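Local coordinates for variable region-containing chitin-binding protein 3 (Branchiostoma floridae, PDB 1XT5) that acts as an immune-type receptor in amphioxus and, as a whole protein, probably binds chitin, this piece being its first immunoglobulin V-type domain, at residues V22-S27 with K125-K130; C26-A31 with C109-W114; S40-K43 with R49-K52; G56-Q61 with F67-S72; L81-V86 with H98-D103. All blocks are in the same frame, centred on the assembly; numbering follows the deposited sequence. Where two conformers were deposited one is given.

Contact 1 (V22-S27 with K125-K130)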
# COMPACT_ATOMS: atom_id res chain seq x y z
N VAL A 22 1.39 12.17 6.86
CA VAL A 22 0.07 11.77 6.50
C VAL A 22 -0.03 10.25 6.48
O VAL A 22 0.94 9.56 6.20
CB VAL A 22 -0.36 12.38 5.14
CG1 VAL A 22 0.49 11.81 4.01
CG2 VAL A 22 -1.83 12.33 4.85
N GLU A 23 -1.25 9.73 6.73
CA GLU A 23 -1.52 8.33 6.57
C GLU A 23 -2.64 8.09 5.53
O GLU A 23 -3.63 8.83 5.52
CB GLU A 23 -1.85 7.70 7.91
CG GLU A 23 -0.65 7.77 8.89
CD GLU A 23 -0.65 6.93 10.11
OE1 GLU A 23 -1.62 6.17 10.26
OE2 GLU A 23 0.34 7.07 10.85
N LEU A 24 -2.44 7.07 4.73
CA LEU A 24 -3.36 6.70 3.67
C LEU A 24 -3.92 5.32 4.05
O LEU A 24 -3.21 4.33 3.91
CB LEU A 24 -2.72 6.62 2.31
CG LEU A 24 -2.17 7.97 1.82
CD1 LEU A 24 -0.99 8.59 2.48
CD2 LEU A 24 -1.70 7.83 0.35
N PRO A 25 -5.13 5.24 4.62
CA PRO A 25 -5.62 3.95 5.10
C PRO A 25 -5.83 2.92 4.02
O PRO A 25 -6.26 3.20 2.91
CB PRO A 25 -6.94 4.34 5.81
CG PRO A 25 -6.74 5.76 6.21
CD PRO A 25 -6.03 6.34 5.02
N CYS A 26 -5.60 1.66 4.39
CA CYS A 26 -5.88 0.55 3.52
C CYS A 26 -6.12 -0.71 4.36
O CYS A 26 -5.41 -0.91 5.34
CB CYS A 26 -4.72 0.32 2.57
SG CYS A 26 -5.07 -1.02 1.37
N SER A 27 -7.09 -1.50 3.95
CA SER A 27 -7.36 -2.77 4.57
C SER A 27 -7.56 -3.83 3.46
O SER A 27 -7.80 -3.49 2.31
CB SER A 27 -8.58 -2.77 5.47
OG SER A 27 -9.78 -2.62 4.71
N LYS A 125 -7.04 -0.35 -4.69
CA LYS A 125 -7.85 0.85 -4.64
C LYS A 125 -6.92 2.03 -4.43
O LYS A 125 -5.84 1.88 -3.86
CB LYS A 125 -8.90 0.82 -3.54
CG LYS A 125 -10.01 -0.16 -3.81
CD LYS A 125 -11.05 -0.21 -2.72
CE LYS A 125 -12.35 -0.89 -3.13
NZ LYS A 125 -12.14 -2.24 -3.64
N SER A 126 -7.37 3.22 -4.85
CA SER A 126 -6.53 4.41 -4.75
C SER A 126 -7.04 5.39 -3.71
O SER A 126 -8.23 5.54 -3.46
CB SER A 126 -6.36 5.11 -6.10
OG SER A 126 -7.48 5.90 -6.45
N VAL A 127 -6.06 6.11 -3.14
CA VAL A 127 -6.28 7.19 -2.20
C VAL A 127 -5.54 8.42 -2.77
O VAL A 127 -4.35 8.34 -3.02
CB VAL A 127 -5.74 6.85 -0.81
CG1 VAL A 127 -6.10 7.95 0.17
CG2 VAL A 127 -6.29 5.52 -0.32
N VAL A 128 -6.27 9.49 -2.98
CA VAL A 128 -5.64 10.73 -3.40
C VAL A 128 -5.02 11.44 -2.25
O VAL A 128 -5.64 11.53 -1.16
CB VAL A 128 -6.73 11.63 -4.09
CG1 VAL A 128 -6.23 13.05 -4.28
CG2 VAL A 128 -7.10 11.05 -5.42
N LEU A 129 -3.84 11.95 -2.45
CA LEU A 129 -3.17 12.82 -1.49
C LEU A 129 -3.19 14.27 -2.06
O LEU A 129 -2.63 14.50 -3.11
CB LEU A 129 -1.74 12.40 -1.28
CG LEU A 129 -0.93 13.31 -0.32
CD1 LEU A 129 -1.60 13.41 1.03
CD2 LEU A 129 0.50 12.78 -0.26
N LYS A 130 -3.84 15.14 -1.32
CA LYS A 130 -3.83 16.57 -1.57
C LYS A 130 -2.82 17.22 -0.68
O LYS A 130 -2.79 16.98 0.55
CB LYS A 130 -5.20 17.20 -1.33
CG LYS A 130 -6.28 16.78 -2.26
CD LYS A 130 -7.63 17.35 -1.80
CE LYS A 130 -8.72 17.29 -2.78
NZ LYS A 130 -10.04 17.78 -2.27

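Contact 2 (C26-A31 with C109-W114). With SO4 (sulfate ion), chain B.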
# COMPACT_ATOMS: atom_id res chain seq x y z
N CYS A 26 -5.60 1.66 4.39
CA CYS A 26 -5.88 0.55 3.52
C CYS A 26 -6.12 -0.71 4.36
O CYS A 26 -5.41 -0.91 5.34
CB CYS A 26 -4.72 0.32 2.57
SG CYS A 26 -5.07 -1.02 1.37
N SER A 27 -7.09 -1.50 3.95
CA SER A 27 -7.36 -2.77 4.57
C SER A 27 -7.56 -3.83 3.46
O SER A 27 -7.80 -3.49 2.31
CB SER A 27 -8.58 -2.77 5.47
OG SER A 27 -9.78 -2.62 4.71
N TYR A 28 -7.51 -5.11 3.82
CA TYR A 28 -7.86 -6.13 2.85
C TYR A 28 -8.39 -7.36 3.58
O TYR A 28 -8.08 -7.60 4.76
CB TYR A 28 -6.67 -6.51 1.91
CG TYR A 28 -5.62 -7.34 2.60
CD1 TYR A 28 -5.68 -8.73 2.58
CD2 TYR A 28 -4.56 -6.77 3.30
CE1 TYR A 28 -4.77 -9.51 3.20
CE2 TYR A 28 -3.62 -7.58 3.95
CZ TYR A 28 -3.73 -8.94 3.89
OH TYR A 28 -2.83 -9.73 4.56
N GLN A 29 -9.09 -8.19 2.79
CA GLN A 29 -9.49 -9.51 3.16
C GLN A 29 -9.14 -10.45 2.02
O GLN A 29 -9.35 -10.12 0.88
CB GLN A 29 -10.96 -9.62 3.46
CG GLN A 29 -11.26 -8.92 4.79
CD GLN A 29 -10.73 -9.68 6.00
OE1 GLN A 29 -10.02 -9.11 6.84
NE2 GLN A 29 -10.99 -10.99 6.17
N LEU A 30 -8.59 -11.60 2.37
CA LEU A 30 -8.24 -12.63 1.39
C LEU A 30 -8.99 -13.85 1.74
O LEU A 30 -8.59 -14.53 2.69
CB LEU A 30 -6.72 -12.82 1.31
CG LEU A 30 -6.25 -13.93 0.40
CD1 LEU A 30 -6.82 -13.78 -1.02
CD2 LEU A 30 -4.75 -14.00 0.35
N ALA A 31 -10.05 -14.13 1.01
CA ALA A 31 -10.88 -15.28 1.29
C ALA A 31 -10.18 -16.54 0.78
O ALA A 31 -9.65 -16.55 -0.34
CB ALA A 31 -12.20 -15.17 0.60
N CYS A 109 -3.15 1.28 -3.16
CA CYS A 109 -2.90 0.18 -2.23
C CYS A 109 -3.29 -1.10 -2.98
O CYS A 109 -4.45 -1.32 -3.26
CB CYS A 109 -3.74 0.36 -0.99
SG CYS A 109 -3.40 -0.97 0.19
N GLN A 110 -2.29 -1.88 -3.33
CA GLN A 110 -2.45 -3.12 -4.06
C GLN A 110 -2.04 -4.26 -3.13
O GLN A 110 -0.97 -4.24 -2.54
CB GLN A 110 -1.59 -3.12 -5.31
CG GLN A 110 -1.69 -4.42 -6.10
CD GLN A 110 -0.85 -4.32 -7.33
OE1 GLN A 110 -1.24 -3.72 -8.32
NE2 GLN A 110 0.36 -4.81 -7.25
N VAL A 111 -2.89 -5.29 -3.04
CA VAL A 111 -2.58 -6.47 -2.26
C VAL A 111 -2.81 -7.67 -3.18
O VAL A 111 -3.85 -7.77 -3.85
CB VAL A 111 -3.40 -6.55 -0.97
CG1 VAL A 111 -2.92 -7.73 -0.11
CG2 VAL A 111 -3.35 -5.27 -0.17
N ALA A 112 -1.84 -8.58 -3.24
CA ALA A 112 -1.90 -9.66 -4.20
C ALA A 112 -1.31 -10.93 -3.60
O ALA A 112 -0.37 -10.88 -2.81
CB ALA A 112 -1.08 -9.33 -5.46
N GLN A 113 -1.84 -12.06 -4.04
CA GLN A 113 -1.15 -13.31 -3.84
C GLN A 113 0.28 -13.22 -4.37
O GLN A 113 0.52 -12.53 -5.35
CB GLN A 113 -1.83 -14.44 -4.56
CG GLN A 113 -3.23 -14.69 -4.08
CD GLN A 113 -3.87 -15.80 -4.90
OE1 GLN A 113 -3.97 -15.69 -6.12
NE2 GLN A 113 -4.28 -16.86 -4.24
N TRP A 114 1.21 -13.94 -3.78
CA TRP A 114 2.58 -13.95 -4.27
C TRP A 114 2.67 -14.42 -5.73
O TRP A 114 3.52 -13.93 -6.47
CB TRP A 114 3.48 -14.87 -3.46
CG TRP A 114 3.82 -14.38 -2.10
CD1 TRP A 114 3.41 -13.27 -1.45
CD2 TRP A 114 4.69 -15.04 -1.16
NE1 TRP A 114 3.95 -13.16 -0.22
CE2 TRP A 114 4.75 -14.27 0.00
CE3 TRP A 114 5.42 -16.23 -1.22
CZ2 TRP A 114 5.50 -14.61 1.13
CZ3 TRP A 114 6.17 -16.58 -0.12
CH2 TRP A 114 6.21 -15.80 1.01
S SO4 B . -6.41 -20.15 -6.15
O1 SO4 B . -5.65 -21.44 -6.46
O2 SO4 B . -5.56 -19.32 -5.27
O3 SO4 B . -7.66 -20.39 -5.57
O4 SO4 B . -6.59 -19.46 -7.42

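Contact 3 (S40-K43 with R49-K52)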
# COMPACT_ATOMS: atom_id res chain seq x y z
N SER A 40 1.82 -3.66 -2.17
CA SER A 40 2.50 -2.63 -2.91
C SER A 40 1.72 -1.32 -2.81
O SER A 40 0.51 -1.32 -2.97
CB SER A 40 2.60 -3.00 -4.40
OG SER A 40 3.24 -4.23 -4.60
N TRP A 41 2.42 -0.24 -2.53
CA TRP A 41 1.87 1.12 -2.70
C TRP A 41 2.57 1.69 -3.91
O TRP A 41 3.80 1.69 -4.02
CB TRP A 41 2.10 1.96 -1.47
CG TRP A 41 1.16 1.72 -0.35
CD1 TRP A 41 1.30 0.88 0.72
CD2 TRP A 41 -0.15 2.36 -0.20
NE1 TRP A 41 0.18 0.95 1.52
CE2 TRP A 41 -0.69 1.85 1.00
CE3 TRP A 41 -0.85 3.31 -0.95
CZ2 TRP A 41 -1.94 2.29 1.47
CZ3 TRP A 41 -2.07 3.73 -0.48
CH2 TRP A 41 -2.61 3.24 0.72
N LEU A 42 1.76 2.18 -4.86
CA LEU A 42 2.18 2.57 -6.18
C LEU A 42 1.60 3.95 -6.47
O LEU A 42 0.37 4.10 -6.36
CB LEU A 42 1.67 1.56 -7.20
CG LEU A 42 2.11 0.11 -6.97
CD1 LEU A 42 1.28 -0.87 -7.80
CD2 LEU A 42 3.58 -0.08 -7.20
N LYS A 43 2.41 4.92 -6.86
CA LYS A 43 1.90 6.28 -7.10
C LYS A 43 1.77 6.51 -8.58
O LYS A 43 2.75 6.39 -9.33
CB LYS A 43 2.84 7.33 -6.51
CG LYS A 43 2.27 8.74 -6.62
CD LYS A 43 3.32 9.75 -6.15
CE LYS A 43 2.74 11.13 -6.10
NZ LYS A 43 2.50 11.71 -7.40
N ARG A 49 0.65 2.07 -14.29
CA ARG A 49 1.18 3.35 -14.77
C ARG A 49 1.59 4.15 -13.52
O ARG A 49 0.91 5.09 -13.12
CB ARG A 49 0.19 4.08 -15.63
CG ARG A 49 -0.19 3.34 -16.91
CD ARG A 49 -0.96 4.27 -17.81
NE ARG A 49 -2.36 4.29 -17.79
CZ ARG A 49 -3.57 4.47 -17.39
NH1 ARG A 49 -3.57 4.94 -16.13
NH2 ARG A 49 -4.71 4.24 -18.02
N SER A 50 2.67 3.69 -12.91
CA SER A 50 2.99 4.16 -11.58
C SER A 50 4.47 4.06 -11.32
O SER A 50 5.25 3.48 -12.06
CB SER A 50 2.22 3.33 -10.52
OG SER A 50 2.73 2.00 -10.55
N THR A 51 4.87 4.64 -10.19
CA THR A 51 6.18 4.47 -9.62
C THR A 51 6.03 3.84 -8.23
O THR A 51 5.04 4.04 -7.51
CB THR A 51 6.98 5.77 -9.58
OG1 THR A 51 8.36 5.51 -9.36
CG2 THR A 51 6.48 6.69 -8.51
N LYS A 52 7.00 3.02 -7.83
CA LYS A 52 6.95 2.33 -6.55
C LYS A 52 7.13 3.27 -5.41
O LYS A 52 8.09 4.05 -5.36
CB LYS A 52 8.02 1.22 -6.51
CG LYS A 52 7.75 0.09 -7.47
CD LYS A 52 8.99 -0.81 -7.50
CE LYS A 52 8.99 -1.79 -6.34
NZ LYS A 52 9.85 -2.97 -6.55

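Contact 4 (G56-Q61 with F67-S72)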
# COMPACT_ATOMS: atom_id res chain seq x y z
N GLY A 56 6.08 -4.79 0.47
CA GLY A 56 6.39 -5.63 1.59
C GLY A 56 5.58 -6.89 1.63
O GLY A 56 4.53 -7.00 1.00
N ASN A 57 6.06 -7.85 2.42
CA ASN A 57 5.32 -9.06 2.66
C ASN A 57 5.83 -9.71 3.95
O ASN A 57 7.01 -9.65 4.24
CB ASN A 57 5.44 -10.10 1.52
CG ASN A 57 6.85 -10.50 1.16
OD1 ASN A 57 7.54 -9.89 0.36
ND2 ASN A 57 7.31 -11.60 1.77
N TYR A 58 4.94 -10.36 4.67
CA TYR A 58 5.40 -11.23 5.75
C TYR A 58 6.21 -12.39 5.15
O TYR A 58 5.91 -12.85 4.05
CB TYR A 58 4.21 -11.84 6.49
CG TYR A 58 3.42 -10.83 7.29
CD1 TYR A 58 2.11 -10.52 6.97
CD2 TYR A 58 3.97 -10.18 8.38
CE1 TYR A 58 1.37 -9.63 7.70
CE2 TYR A 58 3.23 -9.26 9.12
CZ TYR A 58 1.95 -8.97 8.77
OH TYR A 58 1.21 -8.05 9.47
N ASN A 59 7.18 -12.85 5.88
CA ASN A 59 7.93 -14.03 5.48
C ASN A 59 7.19 -15.25 5.99
O ASN A 59 6.50 -15.27 7.00
CB ASN A 59 9.34 -13.98 6.03
CG ASN A 59 10.14 -12.87 5.33
OD1 ASN A 59 9.91 -12.59 4.16
ND2 ASN A 59 11.09 -12.30 6.07
N TRP A 60 7.41 -16.34 5.27
CA TRP A 60 6.80 -17.62 5.55
C TRP A 60 7.39 -18.15 6.85
O TRP A 60 8.59 -18.03 7.02
CB TRP A 60 7.14 -18.57 4.40
CG TRP A 60 6.66 -19.94 4.57
CD1 TRP A 60 5.40 -20.40 4.39
CD2 TRP A 60 7.45 -21.06 5.00
NE1 TRP A 60 5.33 -21.76 4.67
CE2 TRP A 60 6.60 -22.17 5.04
CE3 TRP A 60 8.82 -21.12 5.33
CZ2 TRP A 60 7.11 -23.40 5.42
CZ3 TRP A 60 9.33 -22.35 5.70
CH2 TRP A 60 8.45 -23.41 5.72
N GLN A 61 6.50 -18.67 7.65
CA GLN A 61 6.76 -19.20 8.99
C GLN A 61 6.60 -20.71 8.98
O GLN A 61 7.36 -21.39 9.67
CB GLN A 61 5.87 -18.53 10.03
CG GLN A 61 6.54 -17.89 11.23
CD GLN A 61 7.32 -16.61 11.02
OE1 GLN A 61 8.03 -16.11 11.92
NE2 GLN A 61 7.32 -15.93 9.87
N PHE A 67 1.71 -14.76 11.09
CA PHE A 67 2.58 -13.80 10.44
C PHE A 67 3.23 -13.01 11.59
O PHE A 67 2.61 -12.80 12.66
CB PHE A 67 1.82 -12.87 9.56
CG PHE A 67 0.92 -13.35 8.44
CD1 PHE A 67 1.16 -14.53 7.79
CD2 PHE A 67 -0.22 -12.66 7.98
CE1 PHE A 67 0.40 -15.03 6.76
CE2 PHE A 67 -1.01 -13.12 6.96
CZ PHE A 67 -0.74 -14.35 6.35
N VAL A 68 4.44 -12.59 11.41
CA VAL A 68 5.20 -11.91 12.44
C VAL A 68 5.78 -10.62 11.85
O VAL A 68 6.53 -10.71 10.87
CB VAL A 68 6.29 -12.88 13.01
CG1 VAL A 68 7.24 -12.14 13.94
CG2 VAL A 68 5.64 -14.07 13.68
N GLU A 69 5.42 -9.50 12.38
CA GLU A 69 5.81 -8.24 11.79
C GLU A 69 7.32 -8.04 11.67
O GLU A 69 7.81 -7.50 10.67
CB GLU A 69 5.19 -7.07 12.55
CG GLU A 69 4.94 -5.86 11.67
CD GLU A 69 3.80 -6.05 10.70
OE1 GLU A 69 2.81 -6.69 11.05
OE2 GLU A 69 3.91 -5.52 9.56
N SER A 70 8.05 -8.56 12.67
CA SER A 70 9.50 -8.53 12.66
C SER A 70 10.17 -9.44 11.67
O SER A 70 11.38 -9.29 11.39
CB SER A 70 10.04 -8.82 14.10
OG SER A 70 9.77 -10.21 14.44
N ASP A 71 9.44 -10.38 11.09
CA ASP A 71 9.95 -11.34 10.12
C ASP A 71 9.22 -11.06 8.81
O ASP A 71 8.30 -11.74 8.42
CB ASP A 71 9.71 -12.76 10.57
CG ASP A 71 10.46 -13.75 9.68
OD1 ASP A 71 11.25 -13.33 8.82
OD2 ASP A 71 10.23 -14.95 9.95
N SER A 72 9.65 -9.98 8.15
CA SER A 72 8.98 -9.49 6.98
C SER A 72 9.99 -8.77 6.11
O SER A 72 10.99 -8.24 6.60
CB SER A 72 7.84 -8.54 7.33
OG SER A 72 8.30 -7.40 8.01
O HOH W 1 6.06 -13.36 9.23
O HOH W 2 10.61 -16.92 8.08

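Contact 5 (L81-V86 with H98-D103)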
# COMPACT_ATOMS: atom_id res chain seq x y z
N LEU A 81 12.08 6.83 -0.33
CA LEU A 81 12.95 6.03 0.53
C LEU A 81 13.18 6.80 1.79
O LEU A 81 13.58 7.95 1.78
CB LEU A 81 14.25 5.67 -0.19
CG LEU A 81 15.05 4.53 0.40
CD1 LEU A 81 16.05 4.00 -0.65
CD2 LEU A 81 15.81 4.83 1.67
N GLY A 82 13.00 6.13 2.91
CA GLY A 82 13.11 6.70 4.17
C GLY A 82 11.98 7.55 4.69
O GLY A 82 12.03 8.02 5.84
N ARG A 83 10.96 7.77 3.92
CA ARG A 83 9.79 8.53 4.28
C ARG A 83 8.51 7.73 4.30
O ARG A 83 7.54 8.14 4.96
CB ARG A 83 9.55 9.72 3.31
CG ARG A 83 10.74 10.63 3.24
CD ARG A 83 10.49 11.90 2.48
NE ARG A 83 10.10 11.80 1.10
CZ ARG A 83 8.90 12.05 0.52
NH1 ARG A 83 7.86 12.40 1.24
NH2 ARG A 83 8.78 11.94 -0.78
N ALA A 84 8.46 6.59 3.65
CA ALA A 84 7.26 5.79 3.53
C ALA A 84 7.41 4.53 4.39
O ALA A 84 8.43 3.84 4.33
CB ALA A 84 7.06 5.40 2.07
N SER A 85 6.36 4.19 5.12
CA SER A 85 6.38 2.99 5.95
C SER A 85 4.98 2.39 6.04
O SER A 85 4.00 3.11 5.89
CB SER A 85 6.97 3.30 7.34
OG SER A 85 6.20 4.24 8.05
N VAL A 86 4.92 1.10 6.32
CA VAL A 86 3.69 0.38 6.59
C VAL A 86 3.89 -0.37 7.89
O VAL A 86 4.64 -1.34 7.93
CB VAL A 86 3.31 -0.55 5.41
CG1 VAL A 86 2.09 -1.39 5.74
CG2 VAL A 86 3.00 0.26 4.16
N HIS A 98 7.46 13.97 6.00
CA HIS A 98 8.16 15.05 5.27
C HIS A 98 7.56 15.24 3.87
O HIS A 98 8.27 15.23 2.86
CB HIS A 98 9.65 14.80 5.16
CG HIS A 98 10.28 14.69 6.45
ND1 HIS A 98 10.63 15.78 7.20
CD2 HIS A 98 10.68 13.58 7.12
CE1 HIS A 98 11.18 15.32 8.32
NE2 HIS A 98 11.25 14.01 8.32
N VAL A 99 6.22 15.37 3.81
CA VAL A 99 5.55 15.39 2.53
C VAL A 99 6.03 16.53 1.66
O VAL A 99 6.09 17.69 2.06
CB VAL A 99 4.01 15.42 2.75
CG1 VAL A 99 3.30 15.72 1.48
CG2 VAL A 99 3.54 14.11 3.35
N HIS A 100 6.39 16.20 0.43
CA HIS A 100 6.89 17.20 -0.53
C HIS A 100 5.76 17.74 -1.38
O HIS A 100 4.75 17.10 -1.56
CB HIS A 100 7.91 16.56 -1.47
CG HIS A 100 9.21 16.19 -0.85
ND1 HIS A 100 9.32 15.54 0.37
CD2 HIS A 100 10.47 16.38 -1.28
CE1 HIS A 100 10.63 15.38 0.62
NE2 HIS A 100 11.37 15.88 -0.38
N PRO A 101 5.93 18.93 -1.90
CA PRO A 101 4.88 19.47 -2.82
C PRO A 101 4.42 18.48 -3.88
O PRO A 101 3.20 18.23 -4.13
CB PRO A 101 5.53 20.71 -3.38
CG PRO A 101 6.50 21.17 -2.35
CD PRO A 101 7.03 19.88 -1.73
N GLN A 102 5.38 17.79 -4.51
CA GLN A 102 5.01 16.89 -5.60
C GLN A 102 4.61 15.52 -5.10
O GLN A 102 4.36 14.67 -5.99
CB GLN A 102 6.20 16.76 -6.53
CG GLN A 102 6.50 18.10 -7.18
CD GLN A 102 5.35 18.99 -7.56
OE1 GLN A 102 5.04 20.08 -7.04
NE2 GLN A 102 4.62 18.52 -8.56
N ASP A 103 4.50 15.31 -3.83
CA ASP A 103 3.91 14.08 -3.35
C ASP A 103 2.40 14.05 -3.56
O ASP A 103 1.79 12.98 -3.44
CB ASP A 103 4.20 13.84 -1.86
CG ASP A 103 5.60 13.42 -1.51
OD1 ASP A 103 6.36 13.01 -2.39
OD2 ASP A 103 5.93 13.56 -0.32

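Contact 1 (V22-S27 with K125-K130)
The planar group that takes part in this contact is the peptide carbonyl of Pro25, whose O lies 4.0 Å from Val127 CG2; no aromatic ring of either segment is involved, and the remaining touches are aliphatic. Val22 presents both of its methyls to a single branch of Leu129. Val22 CG1 and Val22 CG2 each lie 4.0 Å from Leu129 CD1, so that methyl rests in the fork of the valine. Leu129 reaches it because its CG stands anti to the backbone N (chi1 178°), which sends the isobutyl group across the gap at a slant to Val22. Two residues along each strand, Leu24 CB meets Val127 CG1 at 4.2 Å. The two branches of Val127 thus divide their work, CG1 going to Leu24 and CG2 to the carbonyl of Pro25. The CA atoms of Leu24 and Val127 are 6.6 Å apart, and the segments bury 223 Å² between them, through contacts made mainly by aliphatic side chains, which is evidence of core packing and not of strand pairing. Each segment makes its backbone bonds within its own sheet: Val22 and Leu24 pair with Leu96 and Leu94, while Lys125 and Val127 pair with Cys109 and Tyr107. The contact therefore spans the interior of the sandwich, between strand 22-31 of one sheet and strand 122-132 of the other, with Val14 and Val16 of strand 13-17 and Tyr107 of strand 105-112 packed around it.

Contact 2 (C26-A31 with C109-W114)
Beyond the point where Cys26 and Cys109 bind the two segments together, Gln113 NE2 is a polar atom held from two directions: it donates to sulfate O2 at 3.0 Å along a nearly straight N-H line (166°), and also to Asp33 OD2. The Gln113 chain is extended beyond CG, which carries the amide out to the anion. The sulfate, probably from the crystallisation liquor, is bound as well by Ser3 OG, Gln2 NE2 and Arg117 NH2, so it marks an anion-accepting spot near the N-terminus without implying a natural ligand.

The link across the segments is the disulfide, Cys26 SG to Cys109 SG at 2.0 Å. Its chi3 of -82° gives a left-handed twist close to the relaxed value for a disulfide. Both sulfurs stand anti to their backbone nitrogens, so each half-cystine extends toward the facing strand, the CA atoms of Cys26 and Cys109 being 6.5 Å apart. Two residues on, Val111 CG1 sits over the face of the Tyr28 ring, 3.8 Å from its centroid and only 10° off the normal, a CH-pi contact. Val111 CG2 slips down toward the root of the ring, 4.1 Å from Tyr28 CB. Met5 and Pro37 enclose the same tyrosine and valine.

Trp41 of strand 38-44 packs against both cysteines. A buried disulfide between facing sheets with a tryptophan lying against it is the signature pin of the immunoglobulin fold, here joining strands B and F of a V-set domain.

Contact 3 (S40-K43 with R49-K52)
Two torsions bring Leu42 and Ser50 together: Leu42 CG lies beside its own backbone N (chi1 -57°), and Ser50 OG is tucked between backbone N and carbonyl carbon (chi1 67°). As a result Ser50 OG comes to 3.5 Å from Leu42 CB, while the hydroxyl is hydrogen-bonded to Pro47 O in the connecting loop. Leu42 CD2 continues alongside Lys52, 4.2 Å from its CG, the two side chains running the same way on one face of the sheet.

The backbone evidence for pairing is a reciprocal couple of hydrogen bonds. Lys43 N reaches Thr51 O at 2.8 Å, and Thr51 N returns to Lys43 O at 2.9 Å. Lys43 and Thr51 are thus the hydrogen-bonded pair, Leu42 and Lys52 the non-hydrogen-bonded one. Supplementary CA-H...O contacts use the same oxygens, Ser50 CA lying 3.2 Å from Lys43 O and Leu42 CA 3.5 Å from Thr51 O. On the face shared with Thr51, Lys43 leads its chain away, and NZ is bonded to Gly104 O; Lys52 makes a cation-pi contact with Phe77.

The N-to-C directions of the short strand segments meet at 133°, well short of antiparallel, so this short part of the hairpin is strongly twisted while it stays paired. This is the C-C' hairpin of a V-set domain, with Trp41 of the C strand sending its indole into the core.

Contact 4 (G56-Q61 with F67-S72)
Aromatic packing joins Tyr58 to Phe67 mainly through the base of the phenylalanine: Phe67 CB stands over the centre of the Tyr58 ring, 3.4 Å from its centroid, a CH-pi contact. The two rings are tilted by only 20° but slid apart, with centroids 4.8 Å from each other and little overlap.

Among side-chain hydrogen bonds, Tyr58 OH donates to Glu69 OE1 at 2.6 Å, meeting the carboxylate on its syn side, and in turn receives Ala90 N. The other oxygen, Glu69 OE2, pairs with Lys74, so the acid ties the tyrosine to strand 72-76. Asn59 ND2 gives a straight bond (171°) to Asp71 OD1 at 2.9 Å, approaching from above the carboxylate plane, and Gln61 NE2 adds a weak one to Asp71 OD2.

These residues bracket the C'-C'' connection of the V-set domain, the position of CDR2 in antibody variable domains; residues 63-65 within it are not modelled.

Backbone pairing is slight: Asn59 N donates to Asp71 O at 3.0 Å, and Tyr58 with Ser72 forms a non-hydrogen-bonded pair. Val68 to Asp71 make a type I turn, closed by Asp71 N to Val68 O and followed by Ser72 OG donating to Glu69 O at 2.7 Å.

Water also bridges the segments, one molecule accepting from Val68 N at 2.8 Å and lying near Asn59 O and Asp71 O, another linking Trp60 O with Asp71 OD2, 2.7 Å from that carboxylate oxygen.

Contact 5 (L81-V86 with H98-D103)
Arg83 meets Asp103 end-on, with NH1 and NH2 each taking one carboxylate oxygen. The guanidinium and carboxylate planes differ by just 6°, the geometry of a bidentate salt bridge. Arg83 NH1 lies 2.7 Å from Asp103 OD2, and Arg83 NH2 lies 3.1 Å from Asp103 OD1 and is met by the syn lone pair of that oxygen. A weaker bond runs from Arg83 NH2 to Asp103 OD2.

Over one face of the guanidinium lies His100, its ND1 3.5 Å from Arg83 CZ, though the planes are inclined by 36° and do not stack flat. A bend at chi3 turns the end of the arginine beneath this imidazole. His98 adds an aliphatic touch, its CB 4.0 Å from Arg83 CD.

The next shell fixes these groups. His100 N donates almost straight (170°) to Asp103 OD2 at 2.8 Å, reaching it from above the carboxylate plane, so that oxygen is gripped by both arginine and backbone. His100 ND1 in turn donates to His98 O at 2.7 Å, which sets the rotation of the imidazole. Arg83 NH1 and NH2 have further acceptors in Thr97 O and Asp79 O, and with so many donors and a paired charge the buried Asp103 is probably ionised.

Farther out, Asp103 O accepts from Tyr107 OH, a tyrosine corner leading into the F strand. An arginine just before strand D bridged to the aspartate of the Asp-x-Gly-x-Tyr-x-Cys stretch is a hallmark of immunoglobulin V-set domains, closing one end of the sandwich.

Overall arrangement
Contacts 1 and 2 form the core, sharing Cys26 and strand 22-31 and crossing from one sheet to the other; contact 1 relies on hydrocarbon, contact 2 adds a covalent bond and a ring face. Contact 3 pairs neighbours within one sheet near the surface, and its Trp41 reaches inward to both core contacts. Contact 4, on strand 50-58 like contact 3, is a surface loop held by many polar bonds and water; Trp114 of contact 2 packs on it. Contact 5 is partly buried and is the one whose two segments are joined by a salt bridge, about 22 Å from contact 2 between centres, on the opposite side of the chain's centre; its Asp103 touches Leu129 and Lys43 of contacts 1 and 3.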